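Local coordinates for proximal thread matrix protein 1 (Mytilus galloprovincialis, PDB 4CN9), which probably binds collagen as a matrix protein of the mussel byssus and carries two von Willebrand factor type A domains, one with a zinc-occupied MIDAS motif, at residues 338-343 with 375-380. Sequence-based numbering, arbitrary orientation.
Sequences IGDGLE and GHKSPE
Chi1 (-74°) sets Asp340 CG anti to the carbonyl carbon and beside the backbone N; the side chain crosses that of Lys377 at about a right angle, and Lys377 CG, in the same setting, lies 3.6 Å from Asp340 OD1. A water donates to Asp340 OD1 at 2.6 Å and accepts from Lys377 N at 3.1 Å; an alanine here in place of Asp340 would probably leave this water without its carboxylate acceptor, and Lys377 N without its bridge to the helix. Chi2 (-75°) turns Lys377 CD and bends the chain. Glu343 OE2 and Lys377 NZ form a long salt bridge of 3.7 Å. Gly339 lets the helix backbone approach the loop: its CA is 4.3 Å from CA of Pro379, and a CB here would collide with Lys377 O. Asn373 ties the same two parts, bonding to Gly339 N and Lys377 O. Leu342 CD1 rests 3.9 Å from Pro379 O, and Ile410 of helix 404-410 touches both side chains. Ser378 OG caps His381 N at the start of helix 379-388. The contact thus joins a helix start to the loop between strand 362-369 and the next helix, within the Rossmann-like alpha/beta fold of the second von Willebrand factor type A domain.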
# COMPACT_ATOMS: atom_id res chain seq x y z
N ILE A 338 11.00 14.91 12.69
CA ILE A 338 10.35 13.71 12.14
C ILE A 338 11.38 12.89 11.37
O ILE A 338 11.42 11.67 11.51
CB ILE A 338 9.20 14.10 11.19
CG1 ILE A 338 8.12 14.89 11.95
CG2 ILE A 338 8.55 12.90 10.56
CD1 ILE A 338 7.15 15.59 11.04
N GLY A 339 12.21 13.57 10.59
CA GLY A 339 13.26 12.89 9.84
C GLY A 339 14.23 12.10 10.70
O GLY A 339 14.59 10.95 10.39
N ASP A 340 14.67 12.71 11.79
CA ASP A 340 15.60 12.04 12.71
C ASP A 340 14.95 10.82 13.37
O ASP A 340 15.60 9.78 13.54
CB ASP A 340 16.05 13.02 13.79
CG ASP A 340 17.04 14.05 13.27
OD1 ASP A 340 16.68 14.83 12.36
OD2 ASP A 340 18.18 14.07 13.79
N GLY A 341 13.68 10.96 13.75
CA GLY A 341 12.92 9.85 14.31
C GLY A 341 12.91 8.63 13.41
O GLY A 341 13.14 7.50 13.84
N LEU A 342 12.62 8.86 12.13
CA LEU A 342 12.60 7.79 11.14
C LEU A 342 14.00 7.19 10.90
O LEU A 342 14.14 5.97 10.81
CB LEU A 342 12.01 8.30 9.83
CG LEU A 342 10.51 8.62 9.85
CD1 LEU A 342 10.10 9.36 8.61
CD2 LEU A 342 9.67 7.34 10.01
N GLU A 343 15.02 8.05 10.79
CA GLU A 343 16.41 7.59 10.67
C GLU A 343 16.80 6.69 11.85
O GLU A 343 17.39 5.62 11.69
CB GLU A 343 17.39 8.78 10.59
CG GLU A 343 18.87 8.36 10.54
CD GLU A 343 19.82 9.37 11.22
OE1 GLU A 343 19.44 10.08 12.19
OE2 GLU A 343 20.98 9.45 10.77
N GLY A 375 13.95 19.73 9.40
CA GLY A 375 14.87 19.64 8.28
C GLY A 375 16.23 19.02 8.56
O GLY A 375 17.08 18.96 7.66
N HIS A 376 16.47 18.54 9.78
CA HIS A 376 17.78 17.95 10.06
C HIS A 376 18.02 16.69 9.22
O HIS A 376 19.12 16.46 8.72
CB HIS A 376 17.97 17.67 11.54
CG HIS A 376 19.31 17.09 11.85
ND1 HIS A 376 20.48 17.80 11.70
CD2 HIS A 376 19.68 15.85 12.27
CE1 HIS A 376 21.51 17.03 12.03
NE2 HIS A 376 21.05 15.85 12.37
N LYS A 377 16.96 15.89 9.04
CA LYS A 377 16.95 14.77 8.12
C LYS A 377 15.69 14.86 7.26
O LYS A 377 14.71 15.48 7.66
CB LYS A 377 16.97 13.44 8.87
CG LYS A 377 18.25 13.14 9.62
CD LYS A 377 19.38 12.73 8.69
CE LYS A 377 20.68 12.58 9.46
NZ LYS A 377 21.83 12.38 8.59
N SER A 378 15.70 14.24 6.09
CA SER A 378 14.58 14.32 5.17
C SER A 378 13.56 13.20 5.45
O SER A 378 13.89 12.01 5.33
CB SER A 378 15.08 14.20 3.74
OG SER A 378 14.01 13.82 2.91
N PRO A 379 12.33 13.56 5.81
CA PRO A 379 11.33 12.50 6.06
C PRO A 379 11.07 11.66 4.80
O PRO A 379 10.89 10.43 4.91
CB PRO A 379 10.08 13.28 6.46
CG PRO A 379 10.59 14.63 6.91
CD PRO A 379 11.80 14.91 6.07
N GLU A 380 11.06 12.30 3.63
CA GLU A 380 10.83 11.58 2.38
C GLU A 380 11.92 10.54 2.14
O GLU A 380 11.63 9.38 1.83
CB GLU A 380 10.79 12.56 1.20
CG GLU A 380 10.81 11.88 -0.18
CD GLU A 380 9.43 11.48 -0.68
OE1 GLU A 380 8.42 11.82 -0.01
OE2 GLU A 380 9.34 10.81 -1.74
O HOH W 1 14.62 15.86 11.09